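Local coordinates for CBS domain protein/ACT domain protein (PDB 1VR9), which is of unknown function but pairs two CBS domains with an ACT domain, a combination that probably serves regulation by small ligands, at residues M13-W18 with F83-E88; V26-T31 with S73-V78; Y42-C47 with Q102-P107; E53-G58 with E112-G117. One frame throughout, in Å; residues are numbered along the deposited sequence.

In the fold
The chain folds as a CBS pair, two similar halves each built on a three-stranded sheet; contacts 3 and 4 join the halves directly, while contacts 1 and 2 fasten the chain start and the linker to them. Contacts 1 and 2 lie on opposite sides of the chain's centre and are partly buried: in each, a loop segment packs on the short first strand of a sheet and the turn after it, with one valine on another and backbone carbonyls as the main acceptors. Contacts 3 and 4 are surface contacts at opposite ends of the strands where the sheets face each other. Contact 3, nearest the centre, rests on a buried carboxylate and waters; contact 4 on paired backbone bonds beneath a histidine and an arginine lying side by side.

Contact 1: M13-W18 with F83-E88; sequences MKVKKW and FFVHEE
The Trp18 ring carries Lys17 CD over one face, 3.3 Å above its plane and offset toward the rim, and has CB of Met13, a selenomethionine, in plane at its edge. Within 83-88, the Phe84 ring has His86 ND1 in plane at its edge. Between these rings the touching is done by Lys14 to Lys16. Val15, its CG1 anti to the backbone N, crosses Val85 obliquely, CG1 to CG2 at 4.1 Å, and CG1 also lies 3.8 Å from His86 O. This is the CBS-pair arrangement in which the N-terminal segment of the chain packs on strand 85-86 of the second sheet, where Val85 also meets helix 91-100. A weak, bent bond runs from Lys16 N to Glu87 O (3.3 Å, 123°). Lys14 folds back at chi2 and chi3 so that NZ reaches Glu88 O at 2.9 Å, another weak bond, while its stronger partner is Asn90 OD1. An alanine here would remove both bonds and would probably loosen the chain start from the turn after strand 85-86. Lys16, extended beyond CG, leaves NZ 4.4 Å from Glu88 OE2 and 4.6 Å from Glu87 OE2, longer than salt bridges.

Contact 2: V26-T31 with S73-V78; sequences VEESAT and SVFNKV
Glu28 lies alongside Phe75, both side chains pointing the same way, with CD 3.7 Å from ring atom CE1. Its CG takes the crowded position between the backbone N and the carbonyl carbon (chi1 66°), and the extended chain beyond it sets the carboxylate at the ring's edge, OE2 in the ring plane and the two planes 60° apart. One water sits over a face of the ring, toward its rim; it donates to Phe75 O at 3.1 Å and weakly to Glu28 OE1. That carboxylate also has a long, weak ion pair with Arg57. The backbone of Glu28 joins in, its O receiving a CA-H...O contact from Phe75 CA at 3.1 Å.

The one direct hydrogen bond between the segments is Val74 N to Ala30 O, 3.0 Å long and almost along the C=O axis, beside the single bridge of Thr31 with Ser73. Val74 CG2 slips under the turn, 3.6 Å from Glu28 O and 4.3 Å from Ala30 CB, and the valine continues onto Cys35 of helix 32-41. Both partners are stiffened locally. Glu27 OE1 is gripped twice, by Ser29 OG on the syn lone pair and by Ser29 N from above the carboxylate plane, across a type I turn from Glu27 to Ala30. Ser73 OG accepts from Phe75 N at 3.1 Å, an ST turn. The whole is typical of a CBS pair: the linker between the two halves packs on the first strand of the first sheet and on the turn leading to the N-cap, Thr31, of the following helix.

Contact 3: Y42-C47 with Q102-P107; sequences YQTNEC and QEPYLP
Glu46 leaves strand 46-50 with CG anti to the backbone N (chi1 176°) and runs extended across to strand 105-109, at the interface where the two sheets of the CBS pair face each other. Its CB and CG pass Glu103 OE1, CG at 3.5 Å, while Pro104 slides past in the opposite direction. At the tip OE1 accepts the backbone N-H of Tyr105 on its syn lone pair, 2.9 Å away, with the N-H bent to 144°. The same oxygen lies against the proline ring, 3.1 Å from Pro104 CD, and meets the Tyr105 ring in plane at its edge. Glu46 OE2 ends 2.7 Å from Tyr105 O. The carboxylate is buried, and Glu103 OE1 stands 3.6 Å from Glu46 OE1, so the like charge would be expected to raise the pKa of one of the acids. An alanine here would remove the acceptor of Tyr105 N and the flat group wedged beside Pro104, and would probably weaken the tie between the strands at this end.

Beside it, Thr44 turns OG1, anti to its backbone N, onto Pro104 CG at 3.4 Å. Thr44 follows Gln43, the positive-phi residue of a Schellman motif closing helix 32-41. A water joins Asn45 OD1, weakly, to Glu103 OE1. Farther out Tyr42 and Tyr105 cross at about a right angle; the hydroxyl of Tyr42 itself is bonded to Asp22. Tyr105 OH comes 3.9 Å from Tyr42 CD1 and shares a water, 2.8 Å away, with Tyr42 O.

Contact 4: E53-G58 with E112-G117; sequences EGHFRG and EMRLKG
His55 and Arg114 both start with CG anti to the carbonyl carbon (chi1 -65° and -57°), and a bend at chi2 of the arginine then swings its chain alongside the imidazole. They sit on a short antiparallel bridge between the two halves of the CBS pair, where strands 56-61 and 115-120, each outermost in its own sheet, begin. His55 and Arg114 form its non-hydrogen-bonded pair, flanked by Leu115 N to Gly54 O and by Phe56 N to Met113 O, each 2.9 Å; the second is nearly straight and almost along the C=O axis. Above them ring and guanidinium point the same way with planes 26° apart, and His55 NE2 comes 3.0 Å from Arg114 NE. His55 CD2 lies 3.1 Å from Glu112 O. Loops lead into both strands: Asp51 holds His55 N and Asp110 holds Arg114 N, while Gly54 takes a positive phi that a side chain would crowd. On the other flank Phe56 CD1 and Leu115 CD1 meet loosely at 4.4 Å, and the Phe56 ring goes on to cover Pro107 and Val109, with Gly58 N over one of its faces. One water donates to Gly54 O and to Leu115 O, 2.8 Å from each.

Contact 1: M13-W18 with F83-E88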
# COMPACT_ATOMS: atom_id res chain seq x y z
N MSE A 13 -20.77 1.14 -0.54
CA MSE A 13 -20.27 -0.26 -0.48
C MSE A 13 -19.11 -0.36 0.53
O MSE A 13 -18.61 0.66 1.01
CB MSE A 13 -19.84 -0.72 -1.89
CG MSE A 13 -19.30 -2.15 -1.99
SE MSE A 13 -20.31 -3.49 -0.99
CE MSE A 13 -21.98 -3.46 -2.01
N LYS A 14 -18.73 -1.59 0.86
CA LYS A 14 -17.63 -1.86 1.78
C LYS A 14 -16.29 -2.01 1.06
O LYS A 14 -16.22 -2.41 -0.10
CB LYS A 14 -17.92 -3.14 2.55
CG LYS A 14 -19.31 -3.18 3.21
CD LYS A 14 -19.53 -2.04 4.18
CE LYS A 14 -18.69 -2.21 5.44
NZ LYS A 14 -19.23 -1.42 6.59
N VAL A 15 -15.22 -1.67 1.79
CA VAL A 15 -13.83 -1.85 1.35
C VAL A 15 -13.54 -3.29 0.90
O VAL A 15 -12.93 -3.50 -0.14
CB VAL A 15 -12.87 -1.47 2.51
CG1 VAL A 15 -11.42 -2.00 2.31
CG2 VAL A 15 -12.87 0.05 2.71
N LYS A 16 -14.00 -4.26 1.68
CA LYS A 16 -13.72 -5.67 1.39
C LYS A 16 -14.07 -6.07 -0.04
O LYS A 16 -13.42 -6.92 -0.63
CB LYS A 16 -14.43 -6.60 2.39
CG LYS A 16 -13.81 -7.98 2.48
CD LYS A 16 -14.24 -8.69 3.75
CE LYS A 16 -13.61 -10.07 3.87
NZ LYS A 16 -14.22 -10.86 4.96
N LYS A 17 -15.10 -5.45 -0.60
CA LYS A 17 -15.53 -5.76 -1.96
C LYS A 17 -14.47 -5.40 -3.01
O LYS A 17 -14.41 -6.03 -4.07
CB LYS A 17 -16.86 -5.05 -2.30
CG LYS A 17 -17.49 -5.50 -3.61
CD LYS A 17 -17.06 -4.64 -4.80
CE LYS A 17 -17.11 -5.43 -6.11
NZ LYS A 17 -16.13 -4.91 -7.12
N TRP A 18 -13.64 -4.41 -2.70
CA TRP A 18 -12.72 -3.82 -3.69
C TRP A 18 -11.24 -4.18 -3.44
O TRP A 18 -10.35 -3.72 -4.15
CB TRP A 18 -12.93 -2.30 -3.70
CG TRP A 18 -14.35 -1.90 -4.03
CD1 TRP A 18 -15.36 -1.65 -3.14
CD2 TRP A 18 -14.92 -1.74 -5.33
NE1 TRP A 18 -16.51 -1.34 -3.81
CE2 TRP A 18 -16.27 -1.40 -5.16
CE3 TRP A 18 -14.42 -1.88 -6.64
CZ2 TRP A 18 -17.14 -1.16 -6.24
CZ3 TRP A 18 -15.27 -1.65 -7.71
CH2 TRP A 18 -16.63 -1.31 -7.50
N PHE A 83 -1.27 5.15 7.12
CA PHE A 83 -1.98 5.13 5.83
C PHE A 83 -2.55 3.73 5.58
O PHE A 83 -1.91 2.88 4.97
CB PHE A 83 -1.05 5.56 4.68
CG PHE A 83 -1.71 5.67 3.35
CD1 PHE A 83 -2.66 6.67 3.09
CD2 PHE A 83 -1.36 4.81 2.30
CE1 PHE A 83 -3.26 6.78 1.84
CE2 PHE A 83 -1.93 4.93 1.07
CZ PHE A 83 -2.91 5.92 0.84
N PHE A 84 -3.76 3.51 6.08
CA PHE A 84 -4.44 2.23 5.94
C PHE A 84 -5.93 2.42 6.18
O PHE A 84 -6.36 3.40 6.77
CB PHE A 84 -3.89 1.20 6.97
CG PHE A 84 -4.16 1.58 8.40
CD1 PHE A 84 -5.37 1.28 9.00
CD2 PHE A 84 -3.20 2.26 9.14
CE1 PHE A 84 -5.62 1.65 10.31
CE2 PHE A 84 -3.43 2.62 10.43
CZ PHE A 84 -4.64 2.33 11.04
N VAL A 85 -6.71 1.43 5.75
CA VAL A 85 -8.11 1.29 6.18
C VAL A 85 -8.34 -0.16 6.63
O VAL A 85 -7.54 -1.02 6.34
CB VAL A 85 -9.11 1.68 5.08
CG1 VAL A 85 -9.01 3.15 4.82
CG2 VAL A 85 -8.92 0.88 3.79
N HIS A 86 -9.44 -0.41 7.35
CA HIS A 86 -9.78 -1.76 7.81
C HIS A 86 -10.68 -2.48 6.81
O HIS A 86 -11.41 -1.85 6.06
CB HIS A 86 -10.46 -1.70 9.19
CG HIS A 86 -9.50 -1.51 10.33
ND1 HIS A 86 -9.09 -0.26 10.75
CD2 HIS A 86 -8.88 -2.40 11.13
CE1 HIS A 86 -8.26 -0.40 11.78
NE2 HIS A 86 -8.12 -1.69 12.02
N GLU A 87 -10.64 -3.81 6.81
CA GLU A 87 -11.50 -4.60 5.91
C GLU A 87 -12.98 -4.22 5.97
O GLU A 87 -13.68 -4.25 4.95
CB GLU A 87 -11.42 -6.07 6.28
CG GLU A 87 -10.13 -6.77 5.90
CD GLU A 87 -10.22 -8.28 6.11
OE1 GLU A 87 -10.47 -8.73 7.26
OE2 GLU A 87 -10.04 -9.01 5.13
N GLU A 88 -13.47 -3.93 7.17
CA GLU A 88 -14.90 -3.72 7.38
C GLU A 88 -15.34 -2.25 7.28
O GLU A 88 -16.51 -1.92 7.55
CB GLU A 88 -15.30 -4.32 8.72
CG GLU A 88 -15.07 -5.82 8.82
CD GLU A 88 -16.03 -6.64 7.97
OE1 GLU A 88 -17.08 -6.11 7.55
OE2 GLU A 88 -15.73 -7.82 7.71

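Contact 2: V26-T31 with S73-V78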
# COMPACT_ATOMS: atom_id res chain seq x y z
N VAL A 26 6.73 -5.70 -0.04
CA VAL A 26 7.97 -6.32 0.42
C VAL A 26 7.97 -6.43 1.93
O VAL A 26 7.19 -5.77 2.60
CB VAL A 26 9.27 -5.55 0.00
CG1 VAL A 26 9.42 -5.55 -1.51
CG2 VAL A 26 9.32 -4.16 0.60
N GLU A 27 8.88 -7.24 2.46
CA GLU A 27 9.08 -7.32 3.92
C GLU A 27 10.04 -6.22 4.38
O GLU A 27 10.86 -5.75 3.60
CB GLU A 27 9.63 -8.70 4.31
CG GLU A 27 9.70 -9.01 5.81
CD GLU A 27 11.06 -8.68 6.44
OE1 GLU A 27 12.06 -8.56 5.69
OE2 GLU A 27 11.12 -8.53 7.67
N GLU A 28 9.95 -5.83 5.65
CA GLU A 28 10.66 -4.65 6.18
C GLU A 28 12.19 -4.64 6.01
O GLU A 28 12.80 -3.57 6.06
CB GLU A 28 10.29 -4.43 7.66
CG GLU A 28 10.76 -5.50 8.60
CD GLU A 28 10.35 -5.27 10.05
OE1 GLU A 28 9.77 -4.20 10.34
OE2 GLU A 28 10.59 -6.16 10.88
N SER A 29 12.80 -5.81 5.83
CA SER A 29 14.25 -5.94 5.71
C SER A 29 14.70 -6.26 4.27
O SER A 29 15.87 -6.61 4.03
CB SER A 29 14.75 -7.01 6.68
OG SER A 29 14.56 -8.31 6.16
N ALA A 30 13.77 -6.13 3.34
CA ALA A 30 14.06 -6.28 1.92
C ALA A 30 15.19 -5.32 1.54
O ALA A 30 15.29 -4.22 2.09
CB ALA A 30 12.83 -5.97 1.11
N THR A 31 15.99 -5.72 0.56
CA THR A 31 17.00 -4.81 0.03
C THR A 31 16.36 -3.75 -0.87
O THR A 31 15.25 -3.94 -1.42
CB THR A 31 18.09 -5.55 -0.80
OG1 THR A 31 17.49 -6.14 -1.96
CG2 THR A 31 18.78 -6.62 0.02
N SER A 73 19.25 -1.97 3.03
CA SER A 73 17.89 -2.36 3.45
C SER A 73 16.92 -1.19 3.36
O SER A 73 17.33 -0.03 3.51
CB SER A 73 17.94 -2.85 4.90
OG SER A 73 16.66 -3.18 5.38
N VAL A 74 15.64 -1.50 3.19
CA VAL A 74 14.58 -0.48 3.20
C VAL A 74 14.04 -0.22 4.62
O VAL A 74 13.12 0.58 4.79
CB VAL A 74 13.41 -0.83 2.26
CG1 VAL A 74 13.90 -1.07 0.82
CG2 VAL A 74 12.62 -2.03 2.78
N PHE A 75 14.63 -0.90 5.61
CA PHE A 75 14.16 -0.89 7.00
C PHE A 75 13.92 0.50 7.55
O PHE A 75 12.87 0.73 8.13
CB PHE A 75 15.15 -1.65 7.89
CG PHE A 75 14.64 -1.92 9.28
CD1 PHE A 75 13.82 -3.02 9.53
CD2 PHE A 75 14.98 -1.11 10.34
CE1 PHE A 75 13.35 -3.28 10.81
CE2 PHE A 75 14.52 -1.38 11.62
CZ PHE A 75 13.69 -2.46 11.84
N ASN A 76 14.87 1.41 7.33
CA ASN A 76 14.77 2.79 7.81
C ASN A 76 14.10 3.76 6.84
O ASN A 76 14.03 4.95 7.14
CB ASN A 76 16.16 3.36 8.12
CG ASN A 76 16.84 2.64 9.25
OD1 ASN A 76 16.18 2.16 10.17
ND2 ASN A 76 18.17 2.59 9.22
N LYS A 77 13.63 3.26 5.71
CA LYS A 77 13.08 4.10 4.63
C LYS A 77 11.55 4.05 4.54
O LYS A 77 10.94 4.69 3.65
CB LYS A 77 13.73 3.72 3.29
CG LYS A 77 15.27 3.59 3.33
CD LYS A 77 15.96 4.89 3.74
CE LYS A 77 17.46 4.70 3.98
NZ LYS A 77 18.15 5.99 4.28
N VAL A 78 10.90 3.38 5.49
CA VAL A 78 9.43 3.25 5.44
C VAL A 78 8.78 4.58 5.84
O VAL A 78 9.29 5.31 6.68
CB VAL A 78 8.92 2.10 6.34
CG1 VAL A 78 7.41 1.96 6.28
CG2 VAL A 78 9.59 0.76 5.94
O HOH W 1 10.64 -1.26 8.93

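Contact 3: Y42-C47 with Q102-P107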
# COMPACT_ATOMS: atom_id res chain seq x y z
N TYR A 42 5.13 -3.74 -11.07
CA TYR A 42 3.81 -3.12 -11.00
C TYR A 42 3.77 -1.75 -11.66
O TYR A 42 2.75 -1.06 -11.61
CB TYR A 42 3.33 -3.03 -9.54
CG TYR A 42 2.82 -4.35 -9.04
CD1 TYR A 42 1.50 -4.71 -9.26
CD2 TYR A 42 3.66 -5.26 -8.41
CE1 TYR A 42 1.02 -5.92 -8.85
CE2 TYR A 42 3.18 -6.51 -7.99
CZ TYR A 42 1.84 -6.81 -8.20
OH TYR A 42 1.30 -8.01 -7.79
N GLN A 43 4.88 -1.37 -12.30
CA GLN A 43 5.01 -0.12 -13.05
C GLN A 43 4.53 1.04 -12.19
O GLN A 43 3.67 1.85 -12.61
CB GLN A 43 4.22 -0.19 -14.36
CG GLN A 43 4.60 -1.40 -15.22
CD GLN A 43 4.03 -1.36 -16.60
OE1 GLN A 43 3.20 -2.21 -16.96
NE2 GLN A 43 4.46 -0.39 -17.41
N THR A 44 5.10 1.14 -10.99
CA THR A 44 4.63 2.05 -9.98
C THR A 44 5.80 2.63 -9.13
O THR A 44 6.96 2.29 -9.37
CB THR A 44 3.57 1.36 -9.13
OG1 THR A 44 2.90 2.32 -8.29
CG2 THR A 44 4.21 0.25 -8.26
N ASN A 45 5.49 3.54 -8.21
CA ASN A 45 6.49 4.21 -7.38
C ASN A 45 6.17 4.09 -5.87
O ASN A 45 6.61 4.93 -5.07
CB ASN A 45 6.62 5.68 -7.75
CG ASN A 45 5.30 6.42 -7.65
OD1 ASN A 45 4.27 5.85 -7.30
ND2 ASN A 45 5.33 7.72 -7.99
N GLU A 46 5.38 3.08 -5.53
CA GLU A 46 5.02 2.76 -4.13
C GLU A 46 5.19 1.25 -3.91
O GLU A 46 4.91 0.45 -4.81
CB GLU A 46 3.55 3.11 -3.88
CG GLU A 46 3.07 2.72 -2.47
CD GLU A 46 1.56 2.73 -2.31
OE1 GLU A 46 0.88 3.03 -3.29
OE2 GLU A 46 1.06 2.49 -1.19
N CYS A 47 5.62 0.86 -2.70
CA CYS A 47 5.67 -0.52 -2.28
C CYS A 47 5.10 -0.56 -0.88
O CYS A 47 5.50 0.25 -0.05
CB CYS A 47 7.11 -1.01 -2.26
SG CYS A 47 7.24 -2.79 -2.31
N GLN A 102 -2.32 10.62 -2.02
CA GLN A 102 -2.80 10.02 -3.29
C GLN A 102 -1.88 8.90 -3.81
O GLN A 102 -1.36 8.94 -4.94
CB GLN A 102 -3.01 11.09 -4.36
CG GLN A 102 -4.09 12.12 -4.02
CD GLN A 102 -3.57 13.31 -3.24
OE1 GLN A 102 -2.69 14.04 -3.70
NE2 GLN A 102 -4.15 13.53 -2.06
N GLU A 103 -1.70 7.88 -2.99
CA GLU A 103 -0.84 6.76 -3.33
C GLU A 103 -1.66 5.85 -4.23
O GLU A 103 -2.88 5.81 -4.11
CB GLU A 103 -0.46 6.00 -2.05
CG GLU A 103 0.41 6.76 -1.06
CD GLU A 103 1.83 6.95 -1.54
OE1 GLU A 103 2.35 6.13 -2.33
OE2 GLU A 103 2.44 7.98 -1.13
N PRO A 104 -1.00 5.12 -5.14
CA PRO A 104 -1.74 4.17 -6.01
C PRO A 104 -2.38 2.98 -5.33
O PRO A 104 -3.28 2.37 -5.94
CB PRO A 104 -0.67 3.69 -6.98
CG PRO A 104 0.60 3.94 -6.35
CD PRO A 104 0.43 5.15 -5.49
N TYR A 105 -1.89 2.60 -4.15
CA TYR A 105 -2.41 1.49 -3.39
C TYR A 105 -2.56 1.84 -1.91
O TYR A 105 -1.61 2.31 -1.27
CB TYR A 105 -1.51 0.26 -3.52
CG TYR A 105 -1.33 -0.20 -4.93
CD1 TYR A 105 -2.20 -1.12 -5.49
CD2 TYR A 105 -0.25 0.24 -5.70
CE1 TYR A 105 -2.03 -1.58 -6.80
CE2 TYR A 105 -0.08 -0.21 -7.01
CZ TYR A 105 -0.96 -1.12 -7.54
OH TYR A 105 -0.77 -1.56 -8.85
N LEU A 106 -3.78 1.65 -1.41
CA LEU A 106 -4.13 1.90 -0.02
C LEU A 106 -4.12 0.55 0.76
O LEU A 106 -4.86 -0.39 0.43
CB LEU A 106 -5.51 2.57 0.07
CG LEU A 106 -6.15 2.70 1.44
CD1 LEU A 106 -5.33 3.56 2.37
CD2 LEU A 106 -7.55 3.26 1.32
N PRO A 107 -3.23 0.44 1.75
CA PRO A 107 -3.20 -0.78 2.56
C PRO A 107 -4.51 -1.06 3.29
O PRO A 107 -5.17 -0.13 3.77
CB PRO A 107 -2.06 -0.50 3.56
CG PRO A 107 -1.20 0.44 2.89
CD PRO A 107 -2.14 1.35 2.14
O HOH W 2 0.00 0.30 -10.83
O HOH W 3 3.58 7.12 -4.70

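Contact 4: E53-G58 with E112-G117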
# COMPACT_ATOMS: atom_id res chain seq x y z
N GLU A 53 5.70 -11.01 10.85
CA GLU A 53 4.41 -11.59 11.28
C GLU A 53 3.24 -11.20 10.36
O GLU A 53 2.10 -11.62 10.60
CB GLU A 53 4.11 -11.13 12.70
CG GLU A 53 5.05 -11.71 13.71
CD GLU A 53 4.91 -13.21 13.80
OE1 GLU A 53 3.80 -13.66 14.15
OE2 GLU A 53 5.91 -13.92 13.54
N GLY A 54 3.50 -10.39 9.35
CA GLY A 54 2.47 -10.04 8.37
C GLY A 54 1.72 -8.76 8.69
O GLY A 54 0.76 -8.42 7.97
N HIS A 55 2.17 -8.04 9.72
CA HIS A 55 1.56 -6.77 10.11
C HIS A 55 1.96 -5.67 9.15
O HIS A 55 3.06 -5.67 8.61
CB HIS A 55 1.96 -6.30 11.51
CG HIS A 55 1.49 -7.19 12.61
ND1 HIS A 55 2.34 -7.77 13.52
CD2 HIS A 55 0.24 -7.57 12.97
CE1 HIS A 55 1.64 -8.49 14.39
NE2 HIS A 55 0.36 -8.39 14.07
N PHE A 56 1.07 -4.71 8.98
CA PHE A 56 1.37 -3.55 8.15
C PHE A 56 2.35 -2.59 8.83
O PHE A 56 2.16 -2.23 10.00
CB PHE A 56 0.08 -2.82 7.81
CG PHE A 56 0.30 -1.48 7.21
CD1 PHE A 56 0.84 -1.35 5.93
CD2 PHE A 56 -0.03 -0.33 7.92
CE1 PHE A 56 1.04 -0.11 5.38
CE2 PHE A 56 0.16 0.91 7.36
CZ PHE A 56 0.69 1.02 6.12
N ARG A 57 3.39 -2.18 8.09
CA ARG A 57 4.42 -1.26 8.60
C ARG A 57 4.39 0.14 8.01
O ARG A 57 4.63 1.12 8.73
CB ARG A 57 5.83 -1.85 8.38
CG ARG A 57 6.24 -2.97 9.33
CD ARG A 57 6.84 -2.50 10.65
NE ARG A 57 7.61 -1.26 10.53
CZ ARG A 57 7.50 -0.21 11.34
NH1 ARG A 57 6.68 -0.23 12.39
NH2 ARG A 57 8.24 0.88 11.12
N GLY A 58 4.08 0.23 6.72
CA GLY A 58 4.03 1.51 6.02
C GLY A 58 4.27 1.26 4.55
O GLY A 58 4.06 0.15 4.04
N GLU A 112 -6.04 -6.75 14.07
CA GLU A 112 -4.71 -6.85 14.67
C GLU A 112 -3.63 -6.19 13.83
O GLU A 112 -2.45 -6.45 14.03
CB GLU A 112 -4.34 -8.32 14.94
CG GLU A 112 -5.11 -8.93 16.07
CD GLU A 112 -6.56 -9.16 15.73
OE1 GLU A 112 -6.83 -9.70 14.64
OE2 GLU A 112 -7.43 -8.81 16.56
N MSE A 113 -4.02 -5.32 12.89
CA MSE A 113 -3.09 -4.67 11.97
C MSE A 113 -2.35 -5.61 11.00
O MSE A 113 -1.33 -5.21 10.45
CB MSE A 113 -2.08 -3.77 12.70
CG MSE A 113 -2.69 -2.61 13.51
SE MSE A 113 -4.17 -1.54 12.71
CE MSE A 113 -5.62 -2.41 13.69
N ARG A 114 -2.87 -6.81 10.76
CA ARG A 114 -2.29 -7.69 9.75
C ARG A 114 -2.71 -7.20 8.37
O ARG A 114 -3.87 -6.90 8.15
CB ARG A 114 -2.71 -9.14 9.95
CG ARG A 114 -2.36 -9.70 11.33
CD ARG A 114 -1.15 -10.68 11.30
NE ARG A 114 -0.48 -10.83 12.59
CZ ARG A 114 -0.97 -11.49 13.64
NH1 ARG A 114 -2.16 -12.08 13.58
NH2 ARG A 114 -0.27 -11.57 14.77
N LEU A 115 -1.75 -7.13 7.45
CA LEU A 115 -2.02 -6.75 6.07
C LEU A 115 -2.88 -7.81 5.36
O LEU A 115 -2.52 -8.99 5.31
CB LEU A 115 -0.70 -6.57 5.32
CG LEU A 115 -0.77 -5.96 3.93
CD1 LEU A 115 -1.40 -4.57 3.98
CD2 LEU A 115 0.63 -5.87 3.36
N LYS A 116 -4.03 -7.39 4.84
CA LYS A 116 -4.97 -8.32 4.19
C LYS A 116 -5.10 -8.11 2.67
O LYS A 116 -5.75 -8.91 1.98
CB LYS A 116 -6.35 -8.18 4.83
CG LYS A 116 -6.38 -8.58 6.31
CD LYS A 116 -5.80 -9.97 6.59
CE LYS A 116 -6.50 -11.07 5.83
NZ LYS A 116 -6.30 -12.40 6.49
N GLY A 117 -4.47 -7.06 2.18
CA GLY A 117 -4.55 -6.66 0.77
C GLY A 117 -4.39 -5.16 0.61
O GLY A 117 -3.89 -4.47 1.53
O HOH W 4 -0.18 -10.26 6.11